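Local coordinates for periplasmic branched-chain amino acid-binding protein (Burkholderia mallei, PDB 3I09) that probably binds branched-chain amino acids or related small carboxylates in the periplasm and delivers them to an ABC transporter, at residues 24-29 with 47-52; 251-256 with 315-320. All coordinates share one frame; numbering follows the deposited sequence.

Contact 1 of 2, residues 24-29 with 47-52. With EDO (1,2-ethanediol), chain J.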
ATOM      1  N   GLY A  24       0.901  13.627  -5.378  1.00 12.44           N
ATOM      2  CA  GLY A  24      -0.477  13.265  -5.701  1.00 12.20           C
ATOM      3  C   GLY A  24      -1.267  12.876  -4.472  1.00 11.98           C
ATOM      4  O   GLY A  24      -2.429  13.232  -4.304  1.00 11.83           O
ATOM      5  N   GLY A  25      -0.605  12.164  -3.593  1.00 11.41           N
ATOM      6  CA  GLY A  25      -1.214  11.761  -2.315  1.00 11.77           C
ATOM      7  C   GLY A  25      -1.502  12.961  -1.453  1.00 11.68           C
ATOM      8  O   GLY A  25      -2.554  13.036  -0.823  1.00 10.97           O
ATOM      9  N   LEU A  26      -0.559  13.910  -1.421  1.00 11.16           N
ATOM     10  CA  LEU A  26      -0.740  15.171  -0.688  1.00 10.93           C
ATOM     11  C   LEU A  26      -1.938  15.942  -1.242  1.00 12.03           C
ATOM     12  O   LEU A  26      -2.795  16.425  -0.492  1.00 12.10           O
ATOM     13  CB  LEU A  26       0.530  16.023  -0.786  1.00 12.06           C
ATOM     14  CG  LEU A  26       0.442  17.430  -0.157  1.00 13.69           C
ATOM     15  CD1 LEU A  26       0.045  17.437   1.339  1.00 13.05           C
ATOM     16  CD2 LEU A  26       1.756  18.210  -0.397  1.00 16.03           C
ATOM     17  N   GLU A  27      -2.012  16.026  -2.573  1.00 11.55           N
ATOM     18  CA  GLU A  27      -3.147  16.682  -3.217  1.00 12.60           C
ATOM     19  C   GLU A  27      -4.511  16.036  -2.806  1.00 12.34           C
ATOM     20  O   GLU A  27      -5.502  16.747  -2.502  1.00 11.91           O
ATOM     21  CB  GLU A  27      -2.971  16.617  -4.735  1.00 14.01           C
ATOM     22  CG  GLU A  27      -3.831  17.594  -5.481  1.00 20.92           C
ATOM     23  CD  GLU A  27      -5.264  17.129  -5.637  1.00 30.87           C
ATOM     24  OE1 GLU A  27      -5.494  15.889  -5.747  1.00 38.17           O
ATOM     25  OE2 GLU A  27      -6.147  18.018  -5.655  1.00 36.47           O
ATOM     26  N   ALA A  28      -4.545  14.712  -2.795  1.00 12.10           N
ATOM     27  CA  ALA A  28      -5.730  13.952  -2.401  1.00 11.55           C
ATOM     28  C   ALA A  28      -6.124  14.233  -0.943  1.00 11.76           C
ATOM     29  O   ALA A  28      -7.302  14.425  -0.622  1.00 12.80           O
ATOM     30  CB  ALA A  28      -5.496  12.465  -2.656  1.00 11.22           C
ATOM     31  N   ILE A  29      -5.129  14.324  -0.064  1.00 11.57           N
ATOM     32  CA  ILE A  29      -5.364  14.702   1.333  1.00 12.25           C
ATOM     33  C   ILE A  29      -5.956  16.100   1.459  1.00 12.45           C
ATOM     34  O   ILE A  29      -6.919  16.305   2.186  1.00 11.80           O
ATOM     35  CB  ILE A  29      -4.092  14.558   2.181  1.00 11.18           C
ATOM     36  CG1 ILE A  29      -3.787  13.081   2.391  1.00 13.11           C
ATOM     37  CG2 ILE A  29      -4.225  15.336   3.518  1.00 12.95           C
ATOM     38  CD1 ILE A  29      -2.375  12.744   2.953  1.00 15.26           C
ATOM     39  N   VAL A  47      -2.845  21.152   7.046  1.00 12.41           N
ATOM     40  CA  VAL A  47      -2.076  20.031   6.553  1.00 11.54           C
ATOM     41  C   VAL A  47      -0.603  20.451   6.455  1.00 12.55           C
ATOM     42  O   VAL A  47      -0.256  21.491   5.880  1.00 13.07           O
ATOM     43  CB  VAL A  47      -2.621  19.539   5.188  1.00 11.27           C
ATOM     44  CG1 VAL A  47      -1.735  18.498   4.587  1.00 10.75           C
ATOM     45  CG2 VAL A  47      -4.067  18.989   5.328  1.00 12.36           C
ATOM     46  N   VAL A  48       0.248  19.648   7.047  1.00 11.01           N
ATOM     47  CA  VAL A  48       1.680  19.748   6.878  1.00 11.83           C
ATOM     48  C   VAL A  48       2.227  18.468   6.232  1.00 11.68           C
ATOM     49  O   VAL A  48       1.606  17.415   6.298  1.00 10.57           O
ATOM     50  CB  VAL A  48       2.367  20.063   8.213  1.00 10.86           C
ATOM     51  CG1 VAL A  48       1.889  21.467   8.733  1.00 12.02           C
ATOM     52  CG2 VAL A  48       2.128  18.931   9.268  1.00 11.19           C
ATOM     53  N   TYR A  49       3.379  18.582   5.569  1.00 11.82           N
ATOM     54  CA  TYR A  49       3.940  17.438   4.867  1.00 11.19           C
ATOM     55  C   TYR A  49       5.445  17.439   4.848  1.00 11.02           C
ATOM     56  O   TYR A  49       6.066  18.466   5.091  1.00 10.45           O
ATOM     57  CB  TYR A  49       3.376  17.376   3.452  1.00 11.42           C
ATOM     58  CG  TYR A  49       3.774  18.554   2.604  1.00 14.50           C
ATOM     59  CD1 TYR A  49       3.045  19.731   2.634  1.00 19.55           C
ATOM     60  CD2 TYR A  49       4.869  18.477   1.762  1.00 20.33           C
ATOM     61  CE1 TYR A  49       3.415  20.822   1.850  1.00 23.40           C
ATOM     62  CE2 TYR A  49       5.240  19.566   0.977  1.00 23.15           C
ATOM     63  CZ  TYR A  49       4.522  20.718   1.044  1.00 26.52           C
ATOM     64  OH  TYR A  49       4.894  21.783   0.259  1.00 33.51           O
ATOM     65  N   ALA A  50       6.030  16.284   4.578  1.00 10.56           N
ATOM     66  CA  ALA A  50       7.473  16.176   4.466  1.00 11.69           C
ATOM     67  C   ALA A  50       7.822  15.034   3.541  1.00 12.80           C
ATOM     68  O   ALA A  50       7.079  14.052   3.449  1.00 12.10           O
ATOM     69  CB  ALA A  50       8.112  15.966   5.859  1.00 11.10           C
ATOM     70  N   ASP A  51       8.952  15.181   2.851  1.00 12.13           N
ATOM     71  CA  ASP A  51       9.520  14.113   2.012  1.00 12.86           C
ATOM     72  C   ASP A  51      10.504  13.358   2.888  1.00 12.64           C
ATOM     73  O   ASP A  51      11.513  13.946   3.342  1.00 12.01           O
ATOM     74  CB  ASP A  51      10.301  14.758   0.857  1.00 12.72           C
ATOM     75  CG  ASP A  51      10.932  13.753  -0.084  1.00 14.40           C
ATOM     76  OD1 ASP A  51      10.800  12.515   0.101  1.00 11.81           O
ATOM     77  OD2 ASP A  51      11.583  14.214  -1.058  1.00 16.52           O
ATOM     78  N   HIS A  52      10.240  12.084   3.158  1.00 11.99           N
ATOM     79  CA  HIS A  52      11.204  11.295   3.960  1.00 11.70           C
ATOM     80  C   HIS A  52      12.418  10.805   3.204  1.00 11.89           C
ATOM     81  O   HIS A  52      13.338  10.272   3.822  1.00 13.43           O
ATOM     82  CB  HIS A  52      10.557  10.145   4.752  1.00 11.65           C
ATOM     83  CG  HIS A  52       9.812   9.125   3.949  1.00 11.24           C
ATOM     84  ND1 HIS A  52      10.298   8.530   2.803  1.00 10.43           N
ATOM     85  CD2 HIS A  52       8.645   8.493   4.230  1.00 12.25           C
ATOM     86  CE1 HIS A  52       9.455   7.597   2.403  1.00 12.60           C
ATOM     87  NE2 HIS A  52       8.433   7.565   3.245  1.00  9.95           N
TER
HETATM   88  C1  EDO J  12      -4.660  23.666   4.706  1.00 27.62           C
HETATM   89  O1  EDO J  12      -3.343  23.252   5.144  1.00 23.69           O
HETATM   90  C2  EDO J  12      -5.616  22.485   4.597  1.00 27.25           C
HETATM   91  O2  EDO J  12      -5.306  21.663   3.433  1.00 25.44           O
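The first torsions of Leu26 and Tyr49 help bring methyl and ring together. Leu26 has CG anti to its own backbone N (chi1 175°), which carries the two methyl groups out from helix 22-36 to strand 43-51. Tyr49 holds its ring between its backbone N and its carbonyl carbon (chi1 64°), and the ring presents a face to the leucine. Leu26 CD2 sits over the middle of that face, 3.6 Å from the Tyr49 ring centroid and almost straight above it. This is a CH-pi contact, and the two side chains cross at about a right angle. The other methyl of Leu26 serves a second neighbour: CD1 lies 3.9 Å from Val47 CG1, and equally near Tyr49 CB. One turn on, Ile29 adds its branch methyl, with CG2 4.1 Å from Val47 CG2. The contact between the segments is thus apolar. Val47 N instead gives a nearly straight hydrogen bond of 2.9 Å to O1 of a 1,2-ethanediol, probably from the crystallisation liquor, which Lys30 also binds. The segment axes run almost antiparallel, at 171°. Strand 5-11, helix 22-36 and the parallel strand 43-51 form a beta-alpha-beta unit, with the helix running back against the strands. Phe9 of strand 5-11 touches both Leu26 and Ile29. Helix 56-69 packs against Val48 and Ala50, which leave strand 43-51 on its other face.

Contact 2 of 2, residues 251-256 with 315-320. With EDO (1,2-ethanediol), chain M.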
ATOM      1  N   ASP A 251      -4.915  -5.674  -5.919  1.00 14.42           N
ATOM      2  CA  ASP A 251      -4.955  -4.227  -5.568  1.00 15.35           C
ATOM      3  C   ASP A 251      -6.210  -3.932  -4.785  1.00 13.54           C
ATOM      4  O   ASP A 251      -7.125  -4.740  -4.768  1.00 12.38           O
ATOM      5  CB  ASP A 251      -4.841  -3.331  -6.810  1.00 17.69           C
ATOM      6  CG  ASP A 251      -4.203  -1.895  -6.496  1.00 22.47           C
ATOM      7  OD1 ASP A 251      -4.135  -1.465  -5.315  1.00 26.43           O
ATOM      8  OD2 ASP A 251      -3.676  -1.234  -7.435  1.00 24.75           O
ATOM      9  N   SER A 252      -6.266  -2.776  -4.127  1.00 11.70           N
ATOM     10  CA  SER A 252      -7.415  -2.447  -3.299  1.00 11.33           C
ATOM     11  C   SER A 252      -8.450  -1.577  -3.969  1.00 12.35           C
ATOM     12  O   SER A 252      -9.531  -1.396  -3.417  1.00 11.72           O
ATOM     13  CB  SER A 252      -6.955  -1.750  -2.000  1.00 13.17           C
ATOM     14  OG  SER A 252      -6.440  -0.458  -2.269  1.00 11.84           O
ATOM     15  N   TRP A 253      -8.106  -0.963  -5.101  1.00 10.97           N
ATOM     16  CA  TRP A 253      -8.984   0.043  -5.738  1.00 11.89           C
ATOM     17  C   TRP A 253      -8.482   0.309  -7.131  1.00 12.24           C
ATOM     18  O   TRP A 253      -7.276   0.213  -7.392  1.00 13.87           O
ATOM     19  CB  TRP A 253      -8.941   1.327  -4.931  1.00 10.99           C
ATOM     20  CG  TRP A 253      -9.886   2.396  -5.340  1.00 10.93           C
ATOM     21  CD1 TRP A 253     -11.156   2.570  -4.881  1.00 13.44           C
ATOM     22  CD2 TRP A 253      -9.630   3.474  -6.244  1.00 11.10           C
ATOM     23  NE1 TRP A 253     -11.724   3.690  -5.452  1.00 15.23           N
ATOM     24  CE2 TRP A 253     -10.792   4.272  -6.284  1.00 12.31           C
ATOM     25  CE3 TRP A 253      -8.532   3.846  -7.026  1.00 11.83           C
ATOM     26  CZ2 TRP A 253     -10.896   5.408  -7.104  1.00 10.72           C
ATOM     27  CZ3 TRP A 253      -8.614   5.018  -7.788  1.00 11.88           C
ATOM     28  CH2 TRP A 253      -9.788   5.759  -7.845  1.00 10.49           C
ATOM     29  N   TYR A 254      -9.420   0.589  -8.042  1.00 12.21           N
ATOM     30  CA  TYR A 254      -9.051   0.966  -9.398  0.50 12.42           C
ATOM     31  C   TYR A 254     -10.089   1.952  -9.905  1.00 11.96           C
ATOM     32  O   TYR A 254     -11.321   1.843  -9.603  1.00 12.36           O
ATOM     33  CB  TYR A 254      -8.860  -0.246 -10.354  0.50 12.63           C
ATOM     34  CG  TYR A 254     -10.070  -1.139 -10.530  0.50 12.81           C
ATOM     35  CD1 TYR A 254     -10.516  -1.962  -9.501  0.50 15.06           C
ATOM     36  CD2 TYR A 254     -10.769  -1.163 -11.735  0.50 15.32           C
ATOM     37  CE1 TYR A 254     -11.623  -2.795  -9.673  0.50 15.24           C
ATOM     38  CE2 TYR A 254     -11.868  -1.981 -11.908  0.50 13.79           C
ATOM     39  CZ  TYR A 254     -12.291  -2.789 -10.877  0.50 14.71           C
ATOM     40  OH  TYR A 254     -13.398  -3.581 -11.046  0.50 17.52           O
ATOM     41  N   TRP A 255      -9.576   2.941 -10.630  1.00 10.97           N
ATOM     42  CA  TRP A 255     -10.376   4.113 -11.007  1.00 12.39           C
ATOM     43  C   TRP A 255     -11.627   3.739 -11.794  1.00 12.92           C
ATOM     44  O   TRP A 255     -12.651   4.406 -11.671  1.00 12.30           O
ATOM     45  CB  TRP A 255      -9.496   5.113 -11.782  1.00 10.97           C
ATOM     46  CG  TRP A 255      -9.096   4.643 -13.141  1.00 12.72           C
ATOM     47  CD1 TRP A 255      -7.976   3.923 -13.504  1.00 12.80           C
ATOM     48  CD2 TRP A 255      -9.834   4.867 -14.319  1.00 12.33           C
ATOM     49  NE1 TRP A 255      -7.988   3.698 -14.859  1.00 12.89           N
ATOM     50  CE2 TRP A 255      -9.133   4.248 -15.384  1.00 14.46           C
ATOM     51  CE3 TRP A 255     -11.049   5.518 -14.586  1.00 14.83           C
ATOM     52  CZ2 TRP A 255      -9.602   4.276 -16.705  1.00 14.02           C
ATOM     53  CZ3 TRP A 255     -11.532   5.509 -15.903  1.00 15.72           C
ATOM     54  CH2 TRP A 255     -10.797   4.916 -16.942  1.00 13.19           C
ATOM     55  N   ASN A 256     -11.540   2.688 -12.597  1.00 12.82           N
ATOM     56  CA  ASN A 256     -12.640   2.337 -13.499  1.00 15.02           C
ATOM     57  C   ASN A 256     -13.560   1.246 -12.944  1.00 15.66           C
ATOM     58  O   ASN A 256     -14.346   0.678 -13.679  1.00 16.01           O
ATOM     59  CB  ASN A 256     -12.099   1.880 -14.857  1.00 16.61           C
ATOM     60  CG  ASN A 256     -13.130   2.039 -15.983  1.00 19.96           C
ATOM     61  OD1 ASN A 256     -14.037   2.872 -15.889  1.00 25.23           O
ATOM     62  ND2 ASN A 256     -12.983   1.244 -17.075  1.00 21.09           N
ATOM     63  N   ASP A 315     -17.753   3.694   4.479  1.00 13.61           N
ATOM     64  CA  ASP A 315     -18.474   3.415   3.250  1.00 15.37           C
ATOM     65  C   ASP A 315     -18.381   4.632   2.348  1.00 15.11           C
ATOM     66  O   ASP A 315     -19.174   5.566   2.468  1.00 16.17           O
ATOM     67  CB  ASP A 315     -19.968   3.084   3.517  1.00 17.00           C
ATOM     68  CG  ASP A 315     -20.718   2.609   2.271  1.00 21.28           C
ATOM     69  OD1 ASP A 315     -20.143   2.485   1.163  1.00 25.03           O
ATOM     70  OD2 ASP A 315     -21.933   2.298   2.408  1.00 28.16           O
ATOM     71  N   ASP A 316     -17.377   4.637   1.493  1.00 12.97           N
ATOM     72  CA  ASP A 316     -17.173   5.738   0.579  1.00 12.65           C
ATOM     73  C   ASP A 316     -16.746   5.194  -0.801  1.00 12.50           C
ATOM     74  O   ASP A 316     -16.815   3.981  -1.047  1.00 11.40           O
ATOM     75  CB  ASP A 316     -16.222   6.764   1.203  1.00 11.40           C
ATOM     76  CG  ASP A 316     -14.805   6.222   1.441  1.00 12.69           C
ATOM     77  OD1 ASP A 316     -14.428   5.197   0.844  1.00 12.47           O
ATOM     78  OD2 ASP A 316     -14.039   6.871   2.191  1.00 15.50           O
ATOM     79  N   PHE A 317     -16.344   6.104  -1.707  1.00 10.92           N
ATOM     80  CA  PHE A 317     -15.949   5.730  -3.055  1.00 11.41           C
ATOM     81  C   PHE A 317     -14.730   4.769  -3.074  1.00 10.81           C
ATOM     82  O   PHE A 317     -14.502   4.079  -4.076  1.00 11.80           O
ATOM     83  CB  PHE A 317     -15.582   6.991  -3.863  1.00 10.14           C
ATOM     84  CG  PHE A 317     -14.229   7.498  -3.532  1.00 11.18           C
ATOM     85  CD1 PHE A 317     -14.018   8.309  -2.436  1.00 13.02           C
ATOM     86  CD2 PHE A 317     -13.139   7.081  -4.263  1.00 11.00           C
ATOM     87  CE1 PHE A 317     -12.739   8.691  -2.084  1.00 15.70           C
ATOM     88  CE2 PHE A 317     -11.855   7.499  -3.915  1.00 12.44           C
ATOM     89  CZ  PHE A 317     -11.678   8.303  -2.822  1.00 12.02           C
ATOM     90  N   TYR A 318     -13.954   4.774  -1.992  1.00 11.57           N
ATOM     91  CA  TYR A 318     -12.754   3.935  -1.862  1.00 11.03           C
ATOM     92  C   TYR A 318     -13.103   2.508  -1.404  1.00 10.96           C
ATOM     93  O   TYR A 318     -12.707   1.548  -2.046  1.00 11.09           O
ATOM     94  CB  TYR A 318     -11.717   4.596  -0.928  1.00 10.48           C
ATOM     95  CG  TYR A 318     -10.554   3.673  -0.680  1.00  9.80           C
ATOM     96  CD1 TYR A 318      -9.631   3.398  -1.712  1.00 10.26           C
ATOM     97  CD2 TYR A 318     -10.383   3.046   0.548  1.00 10.65           C
ATOM     98  CE1 TYR A 318      -8.580   2.489  -1.518  1.00 10.00           C
ATOM     99  CE2 TYR A 318      -9.327   2.101   0.754  1.00 11.79           C
ATOM    100  CZ  TYR A 318      -8.447   1.828  -0.299  1.00 11.82           C
ATOM    101  OH  TYR A 318      -7.436   0.899  -0.070  1.00 13.49           O
ATOM    102  N   ALA A 319     -13.880   2.379  -0.330  1.00 11.83           N
ATOM    103  CA  ALA A 319     -14.135   1.086   0.273  1.00 11.03           C
ATOM    104  C   ALA A 319     -15.343   1.092   1.159  1.00 12.34           C
ATOM    105  O   ALA A 319     -15.751   2.129   1.672  1.00 10.94           O
ATOM    106  CB  ALA A 319     -12.909   0.597   1.096  1.00 11.94           C
ATOM    107  N   LYS A 320     -15.890  -0.102   1.339  1.00 13.29           N
ATOM    108  CA  LYS A 320     -16.773  -0.395   2.459  1.00 13.72           C
ATOM    109  C   LYS A 320     -15.970  -1.259   3.416  1.00 13.55           C
ATOM    110  O   LYS A 320     -15.362  -2.240   3.003  1.00 13.09           O
ATOM    111  CB  LYS A 320     -18.021  -1.130   2.028  1.00 14.69           C
ATOM    112  CG  LYS A 320     -18.842  -0.382   0.978  1.00 19.02           C
TER
HETATM  113  C1  EDO M  16     -19.649   4.058  -2.934  1.00 48.90           C
HETATM  114  O1  EDO M  16     -18.670   3.569  -3.849  1.00 48.49           O
HETATM  115  C2  EDO M  16     -19.543   5.564  -2.743  1.00 48.22           C
HETATM  116  O2  EDO M  16     -20.735   6.192  -3.211  1.00 49.17           O
HETATM  117  O   HOH W   1     -11.206  -0.599  -1.618  1.00 32.35           O
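Trp253 extends its indole across to Phe317 and Tyr318. Trp253 CB rests 3.6 Å from Tyr318 CE1. Trp253 CG runs alongside the same ring, nearest Tyr318 CD1. It lies anti to the backbone N (chi1 -173°), which extends the indole toward 315-320. Trp253 CD1 comes next, 3.6 Å from Tyr318 CD1 and also near Tyr318 O. Trp253 NE1 donates a bent hydrogen bond of 3.1 Å to Phe317 O. The oxygen lies in the indole plane, but NE1 stands 36° out of the carbonyl plane. Past NE1, Trp253 CE2 and CZ2 turn to the phenylalanine, with Trp253 CZ2 3.9 Å from Phe317 CE2, at the edge of that ring and in its plane. The planes of the Phe317 ring and the Trp253 five-membered ring stand at 88°.

These three residues form an aromatic cluster between two loops at the ends of strands of the antiparallel sheet in this type I periplasmic binding protein. One loop follows strand 248-251, and the other is the turn between strands 314-315 and 320-323. The turn is shaped by Asp316. Its OD1 accepts from Tyr318 N in an Asx turn and also from Ala319 N.

Polar links lie beside the rings. The hydroxyls Ser252 OG and Tyr318 OH are hydrogen-bonded at 2.8 Å. A water donates to Ser252 O at 2.6 Å and to Tyr318 O, joining the two backbones. Helix 278-297 packs on Trp253 and Tyr318, while Trp264 of helix 259-272 stacks on the Phe317 ring.

Both segments of contact 1 precede both segments of contact 2 along the chain. Their centres are 20 Å apart, and their nearest atoms are about 7 Å apart without touching. Contact 1 belongs to the six-stranded mixed sheet that holds strands 5-11 and 43-51. Contact 2 lies in loops at the ends of strands of the antiparallel sheet later in the chain. Helix 259-272 links their surroundings: it touches Glu27 beside contact 1 and packs on Trp253 and Phe317 in contact 2. Neither contact reaches the bound acetoacetic acid, which is about 14 Å from the Ile29 side chain and about 12 Å from that of Ser252. Both are therefore structural packing away from the ligand pocket.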